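Local structure of amidohydrolase 3 domain-containing protein (Pyrococcus furiosus, 3ICJ) at residues Gly301-Arg306 / Ala374-Asp379; Glu333-Ala338 / Glu363-Ser368; Val347-Asp352 / Asp356-Ala361; Asp380-Ile385 / Leu420-Ser425; Trp404-Val409 / Tyr453-Gly458. The protein is an uncharacterised zinc-binding member of the amidohydrolase family that probably hydrolyses carbon-nitrogen bonds other than peptide bonds. All coordinates share one frame; numbering follows the deposited sequence.

Interaction 1 of 5, residues Gly301-Arg306 / Ala374-Asp379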
# COMPACT_ATOMS: atom_id res chain seq x y z
N GLY A 301 6.99 -14.37 -4.24
CA GLY A 301 5.68 -14.33 -3.59
C GLY A 301 5.80 -13.95 -2.12
O GLY A 301 6.51 -12.99 -1.77
N SER A 302 5.11 -14.69 -1.25
CA SER A 302 4.96 -14.30 0.16
C SER A 302 5.42 -15.43 1.08
O SER A 302 5.40 -16.59 0.70
CB SER A 302 3.48 -14.01 0.45
OG SER A 302 2.74 -15.23 0.38
N LEU A 303 5.83 -15.08 2.30
CA LEU A 303 6.19 -16.09 3.31
C LEU A 303 5.01 -16.94 3.77
O LEU A 303 5.19 -18.13 4.06
CB LEU A 303 6.88 -15.45 4.51
CG LEU A 303 8.30 -14.96 4.24
CD1 LEU A 303 8.74 -13.94 5.31
CD2 LEU A 303 9.28 -16.09 4.12
N GLY A 304 3.81 -16.35 3.80
CA GLY A 304 2.60 -17.07 4.23
C GLY A 304 2.25 -18.23 3.33
O GLY A 304 1.88 -19.30 3.80
N ALA A 305 2.40 -18.00 2.03
CA ALA A 305 2.11 -19.00 1.02
C ALA A 305 3.34 -19.87 0.70
O ALA A 305 3.24 -20.82 -0.09
CB ALA A 305 1.53 -18.33 -0.24
N ARG A 306 4.48 -19.57 1.33
CA ARG A 306 5.77 -20.26 1.06
C ARG A 306 6.25 -20.04 -0.39
O ARG A 306 6.91 -20.91 -0.98
CB ARG A 306 5.76 -21.76 1.41
CG ARG A 306 5.32 -22.07 2.85
CD ARG A 306 5.74 -23.46 3.29
NE ARG A 306 5.24 -23.70 4.65
CZ ARG A 306 4.01 -24.11 4.93
NH1 ARG A 306 3.15 -24.38 3.96
NH2 ARG A 306 3.64 -24.26 6.20
N ALA A 374 11.19 -6.01 1.71
CA ALA A 374 12.51 -6.44 2.18
C ALA A 374 12.41 -7.23 3.50
O ALA A 374 13.13 -6.94 4.46
CB ALA A 374 13.46 -5.23 2.33
N SER A 375 11.49 -8.19 3.54
CA SER A 375 11.06 -8.85 4.78
C SER A 375 12.18 -9.60 5.47
O SER A 375 12.34 -9.51 6.69
CB SER A 375 9.88 -9.78 4.52
OG SER A 375 8.85 -9.08 3.85
N LEU A 376 12.97 -10.34 4.69
CA LEU A 376 14.20 -10.97 5.22
C LEU A 376 15.47 -10.36 4.63
O LEU A 376 15.72 -10.45 3.43
CB LEU A 376 14.19 -12.48 4.97
CG LEU A 376 12.88 -13.18 5.37
CD1 LEU A 376 12.86 -14.62 4.90
CD2 LEU A 376 12.67 -13.12 6.87
N VAL A 377 16.26 -9.72 5.49
CA VAL A 377 17.54 -9.15 5.07
C VAL A 377 18.66 -9.73 5.94
O VAL A 377 18.64 -9.61 7.17
CB VAL A 377 17.56 -7.60 5.15
CG1 VAL A 377 18.92 -7.06 4.73
CG2 VAL A 377 16.45 -6.99 4.29
N ARG A 378 19.61 -10.38 5.28
CA ARG A 378 20.76 -10.95 5.97
C ARG A 378 21.79 -9.85 6.32
O ARG A 378 21.86 -8.81 5.64
CB ARG A 378 21.43 -12.03 5.11
CG ARG A 378 20.47 -13.09 4.57
CD ARG A 378 21.21 -14.20 3.78
NE ARG A 378 22.16 -13.71 2.78
CZ ARG A 378 21.94 -13.68 1.47
NH1 ARG A 378 22.87 -13.20 0.66
NH2 ARG A 378 20.78 -14.12 0.96
N ASP A 379 22.57 -10.09 7.38
CA ASP A 379 23.71 -9.24 7.75
C ASP A 379 24.63 -8.94 6.57
O ASP A 379 25.02 -7.78 6.36
CB ASP A 379 24.53 -9.89 8.88
CG ASP A 379 23.90 -9.71 10.25
OD1 ASP A 379 22.75 -9.21 10.35
OD2 ASP A 379 24.55 -10.07 11.25
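Leu-303 and Leu-376 join these two loops, their methyl ends meeting tip to tip. The run 301-306 begins with Gly-301, whose backbone bonds with Thr-307 where the loop doubles back. The CB of Ser-302 points away from 374-379, and its OG accepts from the backbone N of Ala-305 at 3.2 Å, an ST motif within the loop. Leu-303 is the residue that reaches across. Its CG is anti to the carbonyl carbon and beside the backbone N (chi1 -71°), and CD2 comes to 3.9 Å from Leu-376 CD1. The other branch, CD1, lies 4.4 Å from Ser-375 CB. Both loops follow strands, 290-294 and 370-371, on the side of the amidohydrolase barrel where the family keeps its metals, and Ser-375 comes two residues after the zinc ligand His-373. Ile-350 also touches both Leu-303 and Ser-375, while Val-409 of helix 405-413 touches both leucines, so the two leucines are buried among apolar groups. Arg-306, at the end of the segment, makes a salt bridge with Asp-316.

Interaction 2 of 5, residues Glu333-Ala338 / Glu363-Ser368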
# COMPACT_ATOMS: atom_id res chain seq x y z
N GLU A 333 15.84 -5.77 -17.86
CA GLU A 333 15.13 -5.42 -19.12
C GLU A 333 14.06 -4.31 -18.91
O GLU A 333 13.98 -3.36 -19.68
CB GLU A 333 14.50 -6.67 -19.75
CG GLU A 333 14.15 -6.59 -21.24
CD GLU A 333 12.69 -6.20 -21.49
OE1 GLU A 333 12.36 -5.87 -22.65
OE2 GLU A 333 11.87 -6.23 -20.54
N VAL A 334 13.29 -4.42 -17.83
CA VAL A 334 12.28 -3.41 -17.51
C VAL A 334 12.93 -2.10 -17.09
O VAL A 334 12.54 -1.04 -17.57
CB VAL A 334 11.26 -3.91 -16.44
CG1 VAL A 334 10.37 -2.77 -15.93
CG2 VAL A 334 10.41 -5.02 -17.01
N ILE A 335 13.96 -2.19 -16.23
CA ILE A 335 14.75 -1.02 -15.81
C ILE A 335 15.30 -0.25 -17.02
O ILE A 335 15.27 0.99 -17.05
CB ILE A 335 15.90 -1.41 -14.83
CG1 ILE A 335 15.33 -1.88 -13.49
CG2 ILE A 335 16.83 -0.23 -14.59
CD1 ILE A 335 16.41 -2.51 -12.56
N GLU A 336 15.79 -0.96 -18.03
CA GLU A 336 16.35 -0.28 -19.19
C GLU A 336 15.28 0.46 -19.99
O GLU A 336 15.59 1.44 -20.68
CB GLU A 336 17.15 -1.25 -20.07
CG GLU A 336 18.44 -1.74 -19.41
CD GLU A 336 19.44 -0.61 -19.16
OE1 GLU A 336 19.60 0.27 -20.03
OE2 GLU A 336 20.09 -0.63 -18.10
N ARG A 337 14.04 -0.00 -19.91
CA ARG A 337 12.91 0.68 -20.52
C ARG A 337 12.45 1.86 -19.66
O ARG A 337 11.95 2.86 -20.19
CB ARG A 337 11.74 -0.28 -20.75
CG ARG A 337 11.95 -1.34 -21.83
CD ARG A 337 10.74 -2.27 -21.91
NE ARG A 337 9.65 -1.71 -22.72
CZ ARG A 337 8.48 -2.29 -22.94
NH1 ARG A 337 8.18 -3.47 -22.39
NH2 ARG A 337 7.58 -1.69 -23.71
N ALA A 338 12.60 1.75 -18.34
CA ALA A 338 12.20 2.82 -17.42
C ALA A 338 13.16 4.01 -17.46
O ALA A 338 12.73 5.15 -17.36
CB ALA A 338 12.04 2.29 -15.98
N GLU A 363 22.36 -3.26 -9.19
CA GLU A 363 23.80 -3.15 -9.38
C GLU A 363 24.18 -3.15 -10.85
O GLU A 363 24.94 -2.29 -11.29
CB GLU A 363 24.51 -4.31 -8.71
CG GLU A 363 25.26 -3.96 -7.47
CD GLU A 363 26.58 -4.69 -7.38
OE1 GLU A 363 27.64 -4.03 -7.42
OE2 GLU A 363 26.56 -5.93 -7.26
N GLU A 364 23.66 -4.13 -11.59
CA GLU A 364 24.04 -4.33 -12.99
C GLU A 364 23.57 -3.17 -13.85
O GLU A 364 24.31 -2.68 -14.70
CB GLU A 364 23.48 -5.66 -13.53
CG GLU A 364 23.53 -5.79 -15.05
CD GLU A 364 23.20 -7.17 -15.55
OE1 GLU A 364 23.51 -8.16 -14.85
OE2 GLU A 364 22.63 -7.27 -16.66
N ALA A 365 22.34 -2.72 -13.61
CA ALA A 365 21.77 -1.60 -14.36
C ALA A 365 22.24 -0.22 -13.87
O ALA A 365 21.87 0.79 -14.45
CB ALA A 365 20.24 -1.69 -14.33
N GLU A 366 23.04 -0.20 -12.80
CA GLU A 366 23.55 1.02 -12.15
C GLU A 366 22.40 1.96 -11.81
O GLU A 366 22.45 3.15 -12.11
CB GLU A 366 24.62 1.71 -13.02
CG GLU A 366 25.86 0.85 -13.20
CD GLU A 366 26.69 1.26 -14.40
OE1 GLU A 366 26.20 1.20 -15.56
OE2 GLU A 366 27.86 1.64 -14.19
N PHE A 367 21.36 1.38 -11.20
CA PHE A 367 20.11 2.06 -11.05
C PHE A 367 19.73 1.98 -9.58
O PHE A 367 19.67 0.91 -9.01
CB PHE A 367 19.05 1.36 -11.93
CG PHE A 367 17.69 2.03 -11.92
CD1 PHE A 367 17.39 3.02 -12.85
CD2 PHE A 367 16.70 1.64 -11.01
CE1 PHE A 367 16.12 3.63 -12.87
CE2 PHE A 367 15.45 2.25 -11.00
CZ PHE A 367 15.17 3.26 -11.94
N SER A 368 19.46 3.12 -8.96
CA SER A 368 19.09 3.09 -7.54
C SER A 368 17.57 2.99 -7.39
O SER A 368 16.87 3.99 -7.43
CB SER A 368 19.68 4.29 -6.80
OG SER A 368 19.96 3.95 -5.45
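CG2 of Ile-335 is the atom on which this contact turns. It sits over one face of the Phe-367 ring, 3.9 Å from the ring centroid and 25° off the normal, a CH-pi contact displaced toward the CG side of the ring. The same methyl meets Ala-365, with CG2 of Ile-335 and CB of Ala-365 3.7 Å apart. Next to it, Glu-336 bends its chain round so that OE2 comes within 3.9 Å of Ala-365 CB. That carboxylate makes a salt bridge to Lys-339, whose NZ also bonds to the backbone O of Ala-365 and so ties both segments together.

What brings the ring under the methyl is the end of the second helix. Glu-366 has a positive phi (53°) and closes a Schellman motif, and the chain then swings Phe-367 back toward helix 328-338. There its CG stands anti to the backbone N (chi1 -177°), which places a face of the ring against Ile-335 CG2. Phe-362 of helix 352-365 packs on both Ile-335 and Phe-367, and Val-345 touches both the ring and Ala-338. Helices 328-338 and 352-365 are thus joined at the C-terminal end of the second, with strand 346-349 lying between them in sequence, strand 370-371 following Phe-367, and Arg-337 linking the first helix to helix 274-280 through Asp-275 and Glu-278.

Interaction 3 of 5, residues Val347-Asp352 / Asp356-Ala361. With ZN (zinc ion), chain C.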
# COMPACT_ATOMS: atom_id res chain seq x y z
N VAL A 347 10.50 -2.87 -6.72
CA VAL A 347 10.62 -4.31 -6.84
C VAL A 347 10.23 -4.99 -5.52
O VAL A 347 10.89 -4.81 -4.51
CB VAL A 347 12.07 -4.68 -7.24
CG1 VAL A 347 12.29 -6.14 -7.19
CG2 VAL A 347 12.42 -4.12 -8.63
N HIS A 348 9.14 -5.75 -5.54
CA HIS A 348 8.71 -6.60 -4.40
C HIS A 348 9.73 -7.74 -4.19
O HIS A 348 9.97 -8.55 -5.07
CB HIS A 348 7.29 -7.13 -4.70
CG HIS A 348 6.86 -8.34 -3.91
ND1 HIS A 348 5.67 -8.37 -3.21
CD2 HIS A 348 7.40 -9.57 -3.77
CE1 HIS A 348 5.51 -9.56 -2.66
NE2 HIS A 348 6.55 -10.31 -2.97
N ALA A 349 10.37 -7.75 -3.02
CA ALA A 349 11.27 -8.83 -2.62
C ALA A 349 11.08 -9.14 -1.15
O ALA A 349 11.38 -8.31 -0.28
CB ALA A 349 12.71 -8.48 -2.90
N ILE A 350 10.61 -10.35 -0.86
CA ILE A 350 10.29 -10.77 0.50
C ILE A 350 11.34 -11.72 1.06
O ILE A 350 11.92 -11.46 2.14
CB ILE A 350 8.83 -11.31 0.58
CG1 ILE A 350 7.87 -10.13 0.39
CG2 ILE A 350 8.56 -12.11 1.91
CD1 ILE A 350 6.36 -10.44 0.68
N GLY A 351 11.62 -12.79 0.33
CA GLY A 351 12.62 -13.77 0.75
C GLY A 351 14.03 -13.22 0.63
O GLY A 351 14.27 -12.31 -0.15
N ASP A 352 14.96 -13.78 1.40
CA ASP A 352 16.35 -13.28 1.39
C ASP A 352 17.03 -13.41 0.02
O ASP A 352 17.84 -12.56 -0.37
CB ASP A 352 17.18 -13.91 2.48
CG ASP A 352 17.48 -15.37 2.22
OD1 ASP A 352 16.54 -16.20 2.17
OD2 ASP A 352 18.67 -15.71 2.08
N ASP A 356 18.55 -10.60 -2.92
CA ASP A 356 19.75 -10.77 -3.74
C ASP A 356 19.49 -10.51 -5.22
O ASP A 356 20.29 -9.83 -5.86
CB ASP A 356 20.30 -12.18 -3.59
CG ASP A 356 21.07 -12.38 -2.29
OD1 ASP A 356 21.61 -11.41 -1.72
OD2 ASP A 356 21.15 -13.54 -1.86
N VAL A 357 18.38 -11.05 -5.75
CA VAL A 357 18.01 -10.88 -7.16
C VAL A 357 17.78 -9.40 -7.48
O VAL A 357 18.29 -8.88 -8.49
CB VAL A 357 16.76 -11.75 -7.55
CG1 VAL A 357 16.21 -11.36 -8.96
CG2 VAL A 357 17.12 -13.24 -7.53
N ALA A 358 17.05 -8.71 -6.59
CA ALA A 358 16.77 -7.27 -6.73
C ALA A 358 18.04 -6.42 -6.64
O ALA A 358 18.25 -5.55 -7.48
CB ALA A 358 15.75 -6.81 -5.68
N LEU A 359 18.90 -6.69 -5.66
CA LEU A 359 20.20 -6.02 -5.55
C LEU A 359 21.11 -6.25 -6.76
O LEU A 359 21.71 -5.29 -7.25
CB LEU A 359 20.91 -6.39 -4.24
CG LEU A 359 20.24 -5.97 -2.93
CD1 LEU A 359 20.96 -6.59 -1.73
CD2 LEU A 359 20.16 -4.48 -2.78
N ASP A 360 21.18 -7.49 -7.25
CA ASP A 360 21.91 -7.80 -8.48
C ASP A 360 21.40 -7.00 -9.66
O ASP A 360 22.19 -6.54 -10.48
CB ASP A 360 21.78 -9.29 -8.85
CG ASP A 360 22.57 -10.21 -7.92
OD1 ASP A 360 23.42 -9.75 -7.14
OD2 ASP A 360 22.32 -11.43 -8.00
N ALA A 361 20.08 -6.89 -9.77
CA ALA A 361 19.48 -6.20 -10.89
C ALA A 361 19.78 -4.70 -10.86
O ALA A 361 20.08 -4.11 -11.91
CB ALA A 361 18.00 -6.44 -10.92
ZN ZN C . 4.25 -6.91 -2.62
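Val-347 and Ala-349 pack on Ala-358, one methyl group of the helix serving two residues of the strand. Val-347 CG1 is 3.8 Å from Ala-358 CB, and Ala-349 CB stands 4.4 Å from that same Ala-358 CB. Between these two residues the strand turns His-348 the other way, into the metal centre. Its CB points away from the helix and is still 3.7 Å from the zinc ion. With CG anti to the backbone N (chi1 161°), the ring extends toward the zinc ion, and ND1 binds the metal at 2.1 Å. CG and CE1, the ring atoms on either side of ND1, flank that bond, and NE2 bonds to the backbone O of Gly-301. His-373 and the carboxylated Lys-296, which also binds the other zinc ion, complete the protein ligands.

After the strand, Gly-351 is the N-cap of helix 352-365, and the first turn closes with Asp-356 N bonded to Asp-352 O at 3.3 Å. The carboxylates of Asp-352 and Asp-356 both reach Arg-378 NH2, which probably offsets their like charges. Ser-311 also bonds to the carboxylate of Asp-352, and Gln-381 NE2 bonds both Asp-356 OD1 and Asp-352 O. The unit is the start of a beta-alpha-beta crossover, with an apolar face against its helix and a metal ligand on the opposite face. With its N-H given to a backbone carbonyl, NE2 leaves ND1 to the zinc ion, and the two bonds together should fix the rotation of the ring.

Interaction 4 of 5, residues Asp380-Ile385 / Leu420-Ser425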
# COMPACT_ATOMS: atom_id res chain seq x y z
N ASP A 380 24.92 -9.96 5.77
CA ASP A 380 25.80 -9.79 4.61
C ASP A 380 25.19 -8.97 3.47
O ASP A 380 25.91 -8.56 2.56
CB ASP A 380 26.35 -11.14 4.13
CG ASP A 380 25.27 -12.06 3.54
OD1 ASP A 380 24.64 -11.71 2.53
OD2 ASP A 380 25.08 -13.17 4.07
N GLN A 381 23.88 -8.72 3.51
CA GLN A 381 23.23 -7.92 2.46
C GLN A 381 23.22 -6.44 2.79
O GLN A 381 23.03 -5.60 1.90
CB GLN A 381 21.80 -8.41 2.22
CG GLN A 381 21.71 -9.78 1.55
CD GLN A 381 20.29 -10.32 1.52
OE1 GLN A 381 19.56 -10.21 2.51
NE2 GLN A 381 19.88 -10.85 0.39
N LEU A 382 23.43 -6.12 4.07
CA LEU A 382 23.36 -4.74 4.58
C LEU A 382 24.33 -3.77 3.91
O LEU A 382 23.93 -2.68 3.52
CB LEU A 382 23.59 -4.71 6.10
CG LEU A 382 22.61 -5.47 6.98
CD1 LEU A 382 23.04 -5.38 8.44
CD2 LEU A 382 21.19 -4.93 6.80
N GLU A 383 25.59 -4.18 3.75
CA GLU A 383 26.58 -3.35 3.05
C GLU A 383 26.17 -3.00 1.63
O GLU A 383 26.39 -1.88 1.20
CB GLU A 383 27.97 -3.99 3.06
CG GLU A 383 28.77 -3.75 4.36
CD GLU A 383 28.79 -2.28 4.81
OE1 GLU A 383 29.13 -1.39 4.00
OE2 GLU A 383 28.48 -2.02 6.00
N ARG A 384 25.57 -3.96 0.91
CA ARG A 384 25.15 -3.75 -0.48
C ARG A 384 24.01 -2.74 -0.55
O ARG A 384 23.97 -1.93 -1.47
CB ARG A 384 24.67 -5.05 -1.13
CG ARG A 384 25.75 -6.09 -1.36
CD ARG A 384 25.17 -7.25 -2.15
NE ARG A 384 25.07 -6.95 -3.58
CZ ARG A 384 24.38 -7.67 -4.45
NH1 ARG A 384 24.38 -7.34 -5.74
NH2 ARG A 384 23.69 -8.73 -4.05
N ILE A 385 23.08 -2.82 0.41
CA ILE A 385 21.92 -1.92 0.48
C ILE A 385 22.37 -0.50 0.77
O ILE A 385 21.93 0.44 0.10
CB ILE A 385 20.89 -2.45 1.53
CG1 ILE A 385 20.25 -3.75 1.03
CG2 ILE A 385 19.78 -1.42 1.83
CD1 ILE A 385 19.47 -4.52 2.08
N LEU A 420 13.53 -3.09 11.01
CA LEU A 420 13.17 -1.70 10.80
C LEU A 420 14.25 -0.74 11.24
O LEU A 420 14.60 0.19 10.51
CB LEU A 420 11.84 -1.37 11.51
CG LEU A 420 10.65 -2.29 11.22
CD1 LEU A 420 9.38 -1.77 11.90
CD2 LEU A 420 10.41 -2.44 9.74
N LYS A 421 14.79 -0.96 12.44
CA LYS A 421 15.81 -0.08 13.00
C LYS A 421 17.10 -0.14 12.16
O LYS A 421 17.66 0.90 11.81
CB LYS A 421 16.05 -0.41 14.48
CG LYS A 421 17.26 0.28 15.11
CD LYS A 421 17.04 1.78 15.22
CE LYS A 421 18.10 2.43 16.09
NZ LYS A 421 18.32 3.84 15.65
N THR A 422 17.53 -1.35 11.83
CA THR A 422 18.76 -1.55 11.06
C THR A 422 18.63 -0.95 9.66
O THR A 422 19.47 -0.14 9.26
CB THR A 422 19.13 -3.03 10.99
OG1 THR A 422 19.37 -3.51 12.31
CG2 THR A 422 20.41 -3.26 10.17
N LEU A 423 17.58 -1.32 8.93
CA LEU A 423 17.36 -0.77 7.60
C LEU A 423 17.25 0.76 7.55
O LEU A 423 17.85 1.40 6.68
CB LEU A 423 16.15 -1.44 6.93
CG LEU A 423 16.20 -2.95 6.68
CD1 LEU A 423 14.83 -3.43 6.19
CD2 LEU A 423 17.30 -3.36 5.70
N SER A 424 16.55 1.36 8.51
CA SER A 424 16.41 2.81 8.55
C SER A 424 17.73 3.55 8.89
O SER A 424 17.91 4.70 8.49
CB SER A 424 15.30 3.22 9.51
OG SER A 424 15.66 2.87 10.83
N SER A 425 18.65 2.87 9.57
CA SER A 425 19.96 3.46 9.87
C SER A 425 20.98 3.38 8.71
O SER A 425 22.00 4.07 8.74
CB SER A 425 20.55 2.81 11.13
OG SER A 425 21.00 1.50 10.84
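Leu-382 spreads its two methyls over CG2 of Thr-422, with CD1 of Leu-382 and CG2 of Thr-422 3.8 Å apart and CD2 at a like distance. The two side chains cross at about a right angle, so the threonine methyl meets the fork of the leucine. Thr-422 can offer that methyl because CG2 is anti to its backbone N. OG1 is turned instead to the carboxylate of Glu-459, which leaves the carbon branch for Leu-382. A second patch forms round CD2 of Leu-423: it lies 4.3 Å from Leu-382 CD2, and from the next turn of the helix Ile-385 CD1 approaches Leu-423 CD2 to 4.4 Å.

The segments belong to two of the helices that surround the parallel strands of the amidohydrolase barrel. Helix 379-388 connects strands 370-371 and 391-394, and helix 420-426 leads into strand 429-431. Their axes here run at 32° to one another and come no closer than 10.8 Å, so the ends of the side chains, not the backbones, bridge the gap. Val-377 touches Leu-382 and Ile-385 from the loop, Ile-392 of strand 391-394 touches Ile-385 and Leu-423, and Ile-426 extends the patch along the helix. Near the end of the second segment, Ser-425 OG donates to the backbone O of Thr-422 at 2.7 Å. On helix 379-388, Arg-384 NH1 makes salt bridges to Asp-360 and Glu-363 of helix 352-365.

Interaction 5 of 5, residues Trp404-Val409 / Tyr453-Gly458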
# COMPACT_ATOMS: atom_id res chain seq x y z
N TRP A 404 3.58 -16.44 12.40
CA TRP A 404 4.13 -17.72 11.94
C TRP A 404 5.53 -17.63 11.31
O TRP A 404 5.99 -18.61 10.71
CB TRP A 404 3.13 -18.36 10.96
CG TRP A 404 2.47 -17.36 10.06
CD1 TRP A 404 1.15 -16.98 10.07
CD2 TRP A 404 3.10 -16.58 9.03
NE1 TRP A 404 0.94 -16.02 9.11
CE2 TRP A 404 2.12 -15.75 8.46
CE3 TRP A 404 4.41 -16.50 8.54
CZ2 TRP A 404 2.40 -14.86 7.41
CZ3 TRP A 404 4.70 -15.62 7.52
CH2 TRP A 404 3.69 -14.80 6.96
N ILE A 405 6.19 -16.48 11.43
CA ILE A 405 7.53 -16.27 10.85
C ILE A 405 8.56 -17.32 11.29
O ILE A 405 9.23 -17.92 10.43
CB ILE A 405 8.09 -14.84 11.12
CG1 ILE A 405 7.39 -13.81 10.24
CG2 ILE A 405 9.64 -14.78 10.87
CD1 ILE A 405 8.11 -13.48 8.95
N VAL A 406 8.67 -17.55 12.60
CA VAL A 406 9.57 -18.58 13.12
C VAL A 406 9.23 -19.98 12.58
O VAL A 406 10.13 -20.73 12.24
CB VAL A 406 9.70 -18.55 14.67
CG1 VAL A 406 10.48 -19.77 15.20
CG2 VAL A 406 10.38 -17.26 15.12
N ASN A 407 7.94 -20.30 12.46
CA ASN A 407 7.53 -21.56 11.85
C ASN A 407 8.04 -21.72 10.41
O ASN A 407 8.47 -22.81 10.05
CB ASN A 407 6.01 -21.76 11.89
CG ASN A 407 5.48 -21.95 13.30
OD1 ASN A 407 6.23 -22.22 14.24
ND2 ASN A 407 4.16 -21.80 13.45
N ARG A 408 8.00 -20.64 9.62
CA ARG A 408 8.42 -20.69 8.20
C ARG A 408 9.92 -20.80 8.01
O ARG A 408 10.38 -21.54 7.13
CB ARG A 408 7.94 -19.45 7.43
CG ARG A 408 6.43 -19.32 7.31
CD ARG A 408 5.84 -20.37 6.36
NE ARG A 408 4.42 -20.12 6.14
CZ ARG A 408 3.45 -20.52 6.96
NH1 ARG A 408 2.18 -20.23 6.68
NH2 ARG A 408 3.74 -21.20 8.07
N VAL A 409 10.68 -20.06 8.80
CA VAL A 409 12.10 -19.88 8.54
C VAL A 409 13.03 -20.28 9.69
O VAL A 409 14.24 -20.32 9.52
CB VAL A 409 12.43 -18.43 8.04
CG1 VAL A 409 11.61 -18.09 6.79
CG2 VAL A 409 12.26 -17.38 9.15
N TYR A 453 8.38 -6.65 17.90
CA TYR A 453 9.57 -7.18 17.20
C TYR A 453 9.32 -8.66 16.87
O TYR A 453 8.49 -9.31 17.51
CB TYR A 453 10.82 -7.00 18.08
CG TYR A 453 10.63 -7.49 19.49
CD1 TYR A 453 10.78 -8.84 19.80
CD2 TYR A 453 10.23 -6.61 20.51
CE1 TYR A 453 10.55 -9.30 21.08
CE2 TYR A 453 10.02 -7.08 21.81
CZ TYR A 453 10.19 -8.43 22.07
OH TYR A 453 9.99 -8.93 23.34
N VAL A 454 10.04 -9.20 15.89
CA VAL A 454 9.92 -10.62 15.59
C VAL A 454 10.63 -11.44 16.66
O VAL A 454 9.99 -12.23 17.37
CB VAL A 454 10.41 -10.96 14.16
CG1 VAL A 454 10.32 -12.46 13.90
CG2 VAL A 454 9.59 -10.19 13.14
N VAL A 455 11.94 -11.23 16.78
CA VAL A 455 12.77 -11.85 17.82
C VAL A 455 13.72 -10.86 18.51
O VAL A 455 14.03 -11.04 19.68
CB VAL A 455 13.62 -13.04 17.28
CG1 VAL A 455 12.73 -14.27 17.08
CG2 VAL A 455 14.36 -12.66 16.00
N ASP A 456 14.16 -9.82 17.79
CA ASP A 456 15.15 -8.90 18.35
C ASP A 456 14.54 -7.56 18.77
O ASP A 456 14.17 -6.74 17.91
CB ASP A 456 16.31 -8.68 17.35
CG ASP A 456 17.40 -7.74 17.87
OD1 ASP A 456 17.45 -7.40 19.09
OD2 ASP A 456 18.23 -7.34 17.05
N PRO A 457 14.46 -7.32 20.11
CA PRO A 457 13.86 -6.05 20.54
C PRO A 457 14.65 -4.83 20.08
O PRO A 457 14.09 -3.74 19.99
CB PRO A 457 13.87 -6.16 22.06
CG PRO A 457 13.97 -7.64 22.34
CD PRO A 457 14.81 -8.18 21.25
N GLY A 458 15.92 -5.04 19.74
CA GLY A 458 16.79 -4.04 19.11
C GLY A 458 16.31 -3.51 17.76
O GLY A 458 16.80 -2.48 17.29
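Two apolar pairs carry this contact, Ile-405 with Val-454 and Val-406 with Val-455. In the first, CG2 of Ile-405 meets CG1 of Val-454 at 3.9 Å, and the side chains cross at about a right angle. In both residues the touching methyl is the branch anti to the backbone N. The second pair is looser, with Val-406 CG2 and Val-455 CG1 4.3 Å apart, and it lies nearer the surface.

Within each segment a ring face is covered by a neighbour. Pro-457 CG stands 3.8 Å above the plane of the Tyr-453 ring, over its centre, a proline-on-tyrosine contact within the loop. On the helix side the Arg-408 guanidinium carbon lies over one face of the Trp-404 indole, offset toward its rim.

Among polar interactions, Asp-456 OD1 accepts from the backbone N of Gly-458 at 2.9 Å, an Asx turn in which the donor comes from above the carboxylate plane. Arg-408 bonds through NE to Leu-303 O and through NH1 to Gly-304 O, and NH2 forms a salt bridge with Asp-316, so its guanidinium is held at three nitrogens. Trp-404 takes the N-cap position of helix 405-413. That helix is therefore tied by Arg-408 to the loop 301-306, and its first turn meets the loop between helices 442-451 and 463-477.

In the fold
From the N terminus, interaction 1 opens first, at 301-306, and its loop, ending at 374-379, contains both interaction 2 and interaction 3. Interaction 2 spans helices 328-338 and 352-365, and interaction 3, a short link from strand 346-349 into helix 352-365, lies within that span. Interaction 1 closes just before interaction 4 opens at 380-385. Interaction 5 then opens at 404-409, before interaction 4 closes at 420-425, and closes at 453-458, so those two cross. Arg-378 joins interaction 1 to interaction 3, Gln-381 joins interaction 3 to interaction 4, and Arg-408 joins interaction 5 to interaction 1. Interactions 2 and 4 join helices, 5 a helix to a loop, and 1 and 3 lie near the metal site.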